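Side-chain contacts in uncharacterized protein (Borrelia turicatae, PDB 5VJ4), which is of unknown function but is a putative surface protein of a relapsing fever spirochete, probably anchored as a lipoprotein and possibly able to bind lipid: residues 180-185 / 222-227; 232-235 / 239-242. One frame throughout, in Å; residues are numbered along the deposited sequence.

Contact 1: 180-185 / 222-227; sequences TRLQNM and RKFKEI. With SO4 (sulfate ion), chain I.
F224 turns its ring toward helix 176-201 and meets L182 there, the two side chains overlapping as they run in opposing directions. With CG beside its own backbone N and opposite the carbonyl carbon (chi1 -72°), the phenyl group is swung to where the CD2 methyl of L182 lies over the middle of one face. That methyl is 4.1 Å from the F224 ring centroid and only 11° off the ring normal, a well-centred CH-pi contact. L182 also meets the ring through CB, 4.0 Å from F224 CE2, and M185 CB comes in obliquely, 4.3 Å from F224 CZ. These residues join the short helix 224-229 to the long helix 176-201 in an all-helical protein, and I170 of helix 145-171 packs against both L182 and F224, so three helices share this buried apolar patch. One turn further on, I227 adds its CG2 branch, 4.4 Å from L182 CD2, so the methyl that lies over the F224 ring also touches a second residue of the short helix. On another side of helix 176-201, the extended R181 offers NH2 to sulfate O1 in a hydrogen bond of 2.7 Å, in the guanidinium plane. R181 NE of the second subunit bonds the same sulfate, which therefore bridges the two chains.

Contact 2: 232-235 / 239-242; sequences RVMD and GWLD. With SO4 (sulfate ion), chain H.
M234 and W240 run across each other at a slant, and the indole is engaged at both of its rings. On the pyrrole side, W240 NE1 donates to the backbone O of M234 over 3.1 Å, with an N-H...O angle of 152°. The oxygen sits somewhat out of the indole plane, and the donor comes in well to the side of the carbonyl, at a C=O...N angle of 113°. This bond satisfies the indole N-H of a buried tryptophan and limits how the ring can turn. On the benzo side the M234 side chain takes over: its CB is 3.6 Å from W240 CZ2, and CG follows past the same carbon. The first torsion of M234 places CG beside the backbone N, and from there the chain runs extended, which carries the selenium, M234 SE, along to CH2 of W240, 4.1 Å away. M234 SE lies 4.9 Å from the centroid of the W240 six-membered ring and 50° from the ring normal, an oblique Met-aromatic contact made by selenomethionine. Nearer the bend of the loop, G239 CA points a hydrogen almost straight at V233 O, the carbon and oxygen being 3.5 Å apart. At the start of the first segment, R232 N hydrogen-bonds sulfate O2 at 2.6 Å. The two segments thus fold back on each other within the loop that joins helices 224-229 and 243-256, the first as a 3-10 turn, the second ending in D242, the N-cap of helix 243-256. M234 and W240 both pack on I227 of helix 224-229 and on helix 176-201, where M234 meets V178 and W240 meets L182 and M185.

Contact 1 and contact 2 lie about 9 Å apart, centre to centre, and share one apolar patch, in which the loop of contact 2 lies against helices 176-201 and 224-229, the two that meet in contact 1. Polar links tie them as well. K223 NZ reaches G239 O at 3.0 Å, probably a hydrogen bond, and R181 NH2 forms a 3.2 Å salt bridge with D235 OD1. R181 NH2 therefore faces two anions, that carboxylate and the sulfate at the subunit interface, and its charge is probably shared between them; D235 of the second subunit also packs against R181. Both sulfates probably come from the crystallisation liquor.

Contact 1: 180-185 / 222-227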
ATOM      1  N   THR A 180     -14.899   3.990 -16.444  1.00 63.70           N
ATOM      2  CA  THR A 180     -13.585   4.356 -15.941  1.00 67.49           C
ATOM      3  C   THR A 180     -13.206   3.546 -14.714  1.00 72.95           C
ATOM      4  O   THR A 180     -12.153   2.896 -14.697  1.00 89.44           O
ATOM      5  CB  THR A 180     -13.485   5.876 -15.646  1.00 63.22           C
ATOM      6  OG1 THR A 180     -13.517   6.588 -16.875  1.00 75.61           O
ATOM      7  CG2 THR A 180     -12.183   6.229 -14.992  1.00 73.86           C
ATOM      8  N   ARG A 181     -14.077   3.556 -13.708  1.00 64.01           N
ATOM      9  CA  ARG A 181     -13.734   2.975 -12.415  1.00 49.01           C
ATOM     10  C   ARG A 181     -13.428   1.500 -12.522  1.00 65.22           C
ATOM     11  O   ARG A 181     -12.570   0.991 -11.773  1.00 60.79           O
ATOM     12  CB  ARG A 181     -14.841   3.192 -11.393  1.00 50.30           C
ATOM     13  CG  ARG A 181     -14.310   3.351  -9.984  1.00 45.63           C
ATOM     14  CD  ARG A 181     -15.394   3.829  -9.080  1.00 51.26           C
ATOM     15  NE  ARG A 181     -15.038   3.666  -7.675  1.00 84.97           N
ATOM     16  CZ  ARG A 181     -15.925   3.664  -6.682  1.00 86.08           C
ATOM     17  NH1 ARG A 181     -17.227   3.805  -6.938  1.00 78.72           N
ATOM     18  NH2 ARG A 181     -15.505   3.545  -5.434  1.00 58.31           N
ATOM     19  N   LEU A 182     -14.124   0.824 -13.440  1.00 51.94           N
ATOM     20  CA  LEU A 182     -13.844  -0.577 -13.687  1.00 61.91           C
ATOM     21  C   LEU A 182     -12.495  -0.787 -14.369  1.00 62.90           C
ATOM     22  O   LEU A 182     -11.716  -1.642 -13.943  1.00 69.32           O
ATOM     23  CB  LEU A 182     -14.979  -1.236 -14.452  1.00 63.44           C
ATOM     24  CG  LEU A 182     -16.304  -1.311 -13.681  1.00 68.52           C
ATOM     25  CD1 LEU A 182     -17.342  -1.946 -14.578  1.00 86.62           C
ATOM     26  CD2 LEU A 182     -16.215  -2.094 -12.370  1.00 62.91           C
ATOM     27  N   GLN A 183     -12.208   0.015 -15.394  1.00 65.68           N
ATOM     28  CA  GLN A 183     -10.923  -0.056 -16.074  1.00 58.59           C
ATOM     29  C   GLN A 183      -9.778   0.099 -15.063  1.00 67.79           C
ATOM     30  O   GLN A 183      -8.842  -0.711 -15.078  1.00 55.06           O
ATOM     31  CB  GLN A 183     -10.820   0.999 -17.155  1.00 68.31           C
ATOM     32  CG  GLN A 183     -11.701   0.733 -18.358  1.00 88.66           C
ATOM     33  CD  GLN A 183     -11.716   1.892 -19.333  1.00 89.39           C
ATOM     34  OE1 GLN A 183     -11.576   3.056 -18.940  1.00 90.74           O
ATOM     35  NE2 GLN A 183     -11.903   1.584 -20.612  1.00 80.06           N
ATOM     36  N   ASN A 184      -9.869   1.096 -14.171  1.00 43.24           N
ATOM     37  CA  ASN A 184      -8.838   1.264 -13.157  1.00 58.87           C
ATOM     38  C   ASN A 184      -8.623   0.018 -12.317  1.00 70.88           C
ATOM     39  O   ASN A 184      -7.483  -0.404 -12.110  1.00 62.77           O
ATOM     40  CB  ASN A 184      -9.115   2.477 -12.294  1.00 73.08           C
ATOM     41  CG  ASN A 184      -9.168   3.746 -13.111  1.00 77.14           C
ATOM     42  OD1 ASN A 184      -9.023   3.712 -14.332  1.00 79.35           O
ATOM     43  ND2 ASN A 184      -9.363   4.873 -12.448  1.00 91.70           N
HETATM   44  N   MSE A 185      -9.718  -0.597 -11.876  1.00 58.51           N
HETATM   45  CA  MSE A 185      -9.581  -1.835 -11.154  1.00 58.17           C
HETATM   46  C   MSE A 185      -8.972  -2.863 -12.081  1.00 61.07           C
HETATM   47  O   MSE A 185      -8.027  -3.565 -11.696  1.00 54.40           O
HETATM   48  CB  MSE A 185     -10.885  -2.310 -10.555  1.00 50.46           C
HETATM   49  CG  MSE A 185     -10.650  -3.323  -9.418  1.00 61.27           C
HETATM   50 SE   MSE A 185      -9.561  -2.642  -7.904  1.00 69.52          SE
HETATM   51  CE  MSE A 185     -10.912  -1.374  -7.201  1.00 71.82           C
ATOM     52  N   ARG A 222     -14.863 -11.639 -13.282  1.00 46.54           N
ATOM     53  CA  ARG A 222     -16.260 -12.028 -13.461  1.00 58.59           C
ATOM     54  C   ARG A 222     -17.236 -11.155 -12.689  1.00 63.02           C
ATOM     55  O   ARG A 222     -18.313 -10.821 -13.199  1.00 91.22           O
ATOM     56  CB  ARG A 222     -16.479 -13.470 -13.065  1.00 60.14           C
ATOM     57  CG  ARG A 222     -16.631 -14.383 -14.249  1.00 69.13           C
ATOM     58  CD  ARG A 222     -17.187 -15.688 -13.748  1.00 77.29           C
ATOM     59  NE  ARG A 222     -16.158 -16.515 -13.124  1.00 74.76           N
ATOM     60  CZ  ARG A 222     -15.276 -17.261 -13.787  1.00 83.80           C
ATOM     61  NH1 ARG A 222     -15.261 -17.289 -15.141  1.00 60.43           N
ATOM     62  NH2 ARG A 222     -14.411 -17.989 -13.079  1.00 75.36           N
ATOM     63  N   LYS A 223     -16.814 -10.750 -11.492  1.00 53.71           N
ATOM     64  CA  LYS A 223     -17.625  -9.988 -10.562  1.00 57.01           C
ATOM     65  C   LYS A 223     -18.154  -8.674 -11.165  1.00 69.82           C
ATOM     66  O   LYS A 223     -19.157  -8.134 -10.704  1.00 75.86           O
ATOM     67  CB  LYS A 223     -16.832  -9.759  -9.259  1.00 49.01           C
ATOM     68  CG  LYS A 223     -17.624  -9.298  -8.038  1.00 56.49           C
ATOM     69  CD  LYS A 223     -18.623 -10.354  -7.578  1.00100.09           C
ATOM     70  CE  LYS A 223     -19.030 -10.188  -6.124  1.00 75.72           C
ATOM     71  NZ  LYS A 223     -19.469  -8.834  -5.735  1.00 62.66           N
ATOM     72  N   PHE A 224     -17.522  -8.188 -12.225  1.00 57.70           N
ATOM     73  CA  PHE A 224     -17.953  -6.927 -12.829  1.00 66.97           C
ATOM     74  C   PHE A 224     -19.399  -6.982 -13.288  1.00 61.05           C
ATOM     75  O   PHE A 224     -20.180  -6.062 -13.013  1.00 61.70           O
ATOM     76  CB  PHE A 224     -17.034  -6.542 -13.987  1.00 51.09           C
ATOM     77  CG  PHE A 224     -15.680  -6.086 -13.556  1.00 57.79           C
ATOM     78  CD1 PHE A 224     -15.169  -6.419 -12.295  1.00 67.72           C
ATOM     79  CD2 PHE A 224     -14.891  -5.351 -14.418  1.00 57.13           C
ATOM     80  CE1 PHE A 224     -13.909  -6.011 -11.899  1.00 55.00           C
ATOM     81  CE2 PHE A 224     -13.623  -4.948 -14.032  1.00 59.01           C
ATOM     82  CZ  PHE A 224     -13.134  -5.289 -12.778  1.00 54.17           C
ATOM     83  N   LYS A 225     -19.719  -8.074 -13.980  1.00 61.81           N
ATOM     84  CA  LYS A 225     -21.048  -8.414 -14.464  1.00 68.23           C
ATOM     85  C   LYS A 225     -22.097  -8.107 -13.382  1.00 86.61           C
ATOM     86  O   LYS A 225     -23.119  -7.469 -13.679  1.00 62.59           O
ATOM     87  CB  LYS A 225     -21.034  -9.897 -14.857  1.00 77.88           C
ATOM     88  CG  LYS A 225     -22.220 -10.457 -15.639  1.00 91.36           C
ATOM     89  CD  LYS A 225     -22.184 -11.992 -15.719  1.00109.60           C
ATOM     90  CE  LYS A 225     -21.733 -12.632 -14.395  1.00139.10           C
ATOM     91  NZ  LYS A 225     -21.575 -14.113 -14.440  1.00120.99           N
ATOM     92  N   GLU A 226     -21.815  -8.499 -12.137  1.00 64.75           N
ATOM     93  CA  GLU A 226     -22.713  -8.205 -11.032  1.00 58.43           C
ATOM     94  C   GLU A 226     -22.580  -6.774 -10.572  1.00 61.53           C
ATOM     95  O   GLU A 226     -23.560  -6.132 -10.244  1.00 76.28           O
ATOM     96  CB  GLU A 226     -22.457  -9.148  -9.863  1.00 68.23           C
ATOM     97  CG  GLU A 226     -22.762 -10.598 -10.202  1.00112.27           C
ATOM     98  CD  GLU A 226     -24.260 -10.906 -10.215  1.00145.36           C
ATOM     99  OE1 GLU A 226     -24.814 -11.198 -11.303  1.00143.70           O
ATOM    100  OE2 GLU A 226     -24.882 -10.856  -9.130  1.00139.18           O
ATOM    101  N   ILE A 227     -21.360  -6.269 -10.559  1.00 67.89           N
ATOM    102  CA  ILE A 227     -21.120  -4.958 -10.006  1.00 55.99           C
ATOM    103  C   ILE A 227     -21.854  -3.853 -10.756  1.00 72.05           C
ATOM    104  O   ILE A 227     -22.387  -2.914 -10.138  1.00 61.20           O
ATOM    105  CB  ILE A 227     -19.626  -4.677  -9.906  1.00 51.62           C
ATOM    106  CG1 ILE A 227     -19.044  -5.519  -8.776  1.00 64.31           C
ATOM    107  CG2 ILE A 227     -19.378  -3.245  -9.530  1.00 44.81           C
ATOM    108  CD1 ILE A 227     -17.542  -5.435  -8.647  1.00 60.34           C
TER
HETATM  109  S   SO4 I 501     -12.164   4.728  -4.361  0.85116.69           S
HETATM  110  O1  SO4 I 501     -13.245   3.787  -4.009  0.85109.49           O
HETATM  111  O2  SO4 I 501     -11.202   4.624  -3.236  0.85 79.15           O
HETATM  112  O3  SO4 I 501     -11.514   4.368  -5.681  0.85 88.70           O
HETATM  113  O4  SO4 I 501     -12.773   6.086  -4.355  0.85 77.11           O

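Contact 2: 232-235 / 239-242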
ATOM      1  N   ARG A 232     -23.408   0.965  -6.288  1.00 71.50           N
ATOM      2  CA  ARG A 232     -23.055   1.446  -4.944  1.00 68.04           C
ATOM      3  C   ARG A 232     -22.075   0.492  -4.245  1.00 68.09           C
ATOM      4  O   ARG A 232     -21.271   0.939  -3.414  1.00 67.94           O
ATOM      5  CB  ARG A 232     -24.315   1.630  -4.099  1.00 55.97           C
ATOM      6  CG  ARG A 232     -25.256   0.445  -4.186  1.00 71.11           C
ATOM      7  CD  ARG A 232     -26.541   0.748  -3.506  1.00 75.06           C
ATOM      8  NE  ARG A 232     -27.542  -0.282  -3.777  1.00 65.84           N
ATOM      9  CZ  ARG A 232     -27.910  -1.184  -2.876  1.00 82.87           C
ATOM     10  NH1 ARG A 232     -28.852  -2.072  -3.182  1.00 70.72           N
ATOM     11  NH2 ARG A 232     -27.343  -1.189  -1.661  1.00 66.29           N
ATOM     12  N   VAL A 233     -22.139  -0.801  -4.594  1.00 51.31           N
ATOM     13  CA  VAL A 233     -21.276  -1.811  -3.984  1.00 54.37           C
ATOM     14  C   VAL A 233     -19.795  -1.457  -4.065  1.00 67.99           C
ATOM     15  O   VAL A 233     -19.061  -1.703  -3.100  1.00 54.81           O
ATOM     16  CB  VAL A 233     -21.561  -3.211  -4.502  1.00 48.80           C
ATOM     17  CG1 VAL A 233     -23.028  -3.526  -4.287  1.00 59.15           C
ATOM     18  CG2 VAL A 233     -21.267  -3.332  -5.973  1.00 62.53           C
HETATM   19  N   MSE A 234     -19.391  -0.806  -5.162  1.00 65.16           N
HETATM   20  CA  MSE A 234     -18.000  -0.322  -5.321  1.00 71.53           C
HETATM   21  C   MSE A 234     -17.481   0.534  -4.186  1.00 59.15           C
HETATM   22  O   MSE A 234     -16.272   0.573  -3.953  1.00 60.42           O
HETATM   23  CB  MSE A 234     -17.785   0.448  -6.615  1.00 62.93           C
HETATM   24  CG  MSE A 234     -18.508  -0.234  -7.759  1.00 96.53           C
HETATM   25 SE   MSE A 234     -17.914   0.568  -9.461  1.00 84.63          SE
HETATM   26  CE  MSE A 234     -19.574   0.213 -10.458  1.00123.39           C
ATOM     27  N   ASP A 235     -18.360   1.211  -3.454  1.00 53.82           N
ATOM     28  CA  ASP A 235     -17.907   2.041  -2.339  1.00 58.94           C
ATOM     29  C   ASP A 235     -17.525   1.208  -1.099  1.00 65.09           C
ATOM     30  O   ASP A 235     -17.171   1.763  -0.060  1.00 66.20           O
ATOM     31  CB  ASP A 235     -18.953   3.105  -1.981  1.00102.97           C
ATOM     32  CG  ASP A 235     -19.141   4.152  -3.080  1.00115.97           C
ATOM     33  OD1 ASP A 235     -18.193   4.379  -3.868  1.00 83.30           O
ATOM     34  OD2 ASP A 235     -20.244   4.753  -3.142  1.00100.27           O
ATOM     35  N   GLY A 239     -17.498  -5.175  -1.803  1.00 48.75           N
ATOM     36  CA  GLY A 239     -18.313  -5.140  -3.012  1.00 39.67           C
ATOM     37  C   GLY A 239     -17.584  -5.746  -4.176  1.00 54.37           C
ATOM     38  O   GLY A 239     -18.208  -6.204  -5.122  1.00 66.67           O
ATOM     39  N   TRP A 240     -16.257  -5.748  -4.095  1.00 67.38           N
ATOM     40  CA  TRP A 240     -15.399  -6.255  -5.162  1.00 61.18           C
ATOM     41  C   TRP A 240     -14.976  -7.699  -5.006  1.00 53.47           C
ATOM     42  O   TRP A 240     -14.552  -8.327  -5.981  1.00 71.82           O
ATOM     43  CB  TRP A 240     -14.157  -5.421  -5.200  1.00 49.84           C
ATOM     44  CG  TRP A 240     -14.398  -4.009  -5.459  1.00 55.45           C
ATOM     45  CD1 TRP A 240     -14.641  -3.044  -4.534  1.00 62.14           C
ATOM     46  CD2 TRP A 240     -14.361  -3.356  -6.734  1.00 56.96           C
ATOM     47  NE1 TRP A 240     -14.762  -1.810  -5.153  1.00 56.52           N
ATOM     48  CE2 TRP A 240     -14.594  -1.980  -6.504  1.00 53.25           C
ATOM     49  CE3 TRP A 240     -14.141  -3.798  -8.049  1.00 48.58           C
ATOM     50  CZ2 TRP A 240     -14.629  -1.047  -7.544  1.00 68.04           C
ATOM     51  CZ3 TRP A 240     -14.170  -2.866  -9.087  1.00 50.17           C
ATOM     52  CH2 TRP A 240     -14.414  -1.506  -8.829  1.00 57.52           C
ATOM     53  N   LEU A 241     -15.058  -8.202  -3.776  1.00 65.33           N
ATOM     54  CA  LEU A 241     -14.747  -9.597  -3.437  1.00 57.13           C
ATOM     55  C   LEU A 241     -15.818 -10.541  -3.924  1.00 59.98           C
ATOM     56  O   LEU A 241     -17.006 -10.246  -3.795  1.00 61.94           O
ATOM     57  CB  LEU A 241     -14.613  -9.763  -1.919  1.00 50.25           C
ATOM     58  CG  LEU A 241     -13.670  -8.747  -1.233  1.00 51.00           C
ATOM     59  CD1 LEU A 241     -13.481  -9.004   0.243  1.00 55.53           C
ATOM     60  CD2 LEU A 241     -12.310  -8.729  -1.880  1.00 42.52           C
ATOM     61  N   ASP A 242     -15.395 -11.670  -4.493  1.00 58.20           N
ATOM     62  CA  ASP A 242     -16.315 -12.774  -4.785  1.00 57.62           C
ATOM     63  C   ASP A 242     -16.504 -13.654  -3.532  1.00 63.69           C
ATOM     64  O   ASP A 242     -15.904 -13.404  -2.479  1.00 55.62           O
ATOM     65  CB  ASP A 242     -15.772 -13.619  -5.932  1.00 64.31           C
ATOM     66  CG  ASP A 242     -14.802 -14.674  -5.459  1.00 81.28           C
ATOM     67  OD1 ASP A 242     -13.800 -14.273  -4.821  1.00 82.01           O
ATOM     68  OD2 ASP A 242     -15.069 -15.892  -5.693  1.00 67.86           O
TER
HETATM   69  S   SO4 H 506     -26.937   1.873  -7.153  0.85114.11           S
HETATM   70  O1  SO4 H 506     -28.228   1.119  -7.082  0.85106.48           O
HETATM   71  O2  SO4 H 506     -25.883   0.872  -7.021  0.85109.90           O
HETATM   72  O3  SO4 H 506     -26.802   2.916  -6.103  0.85 77.63           O
HETATM   73  O4  SO4 H 506     -26.730   2.601  -8.419  0.85 66.04           O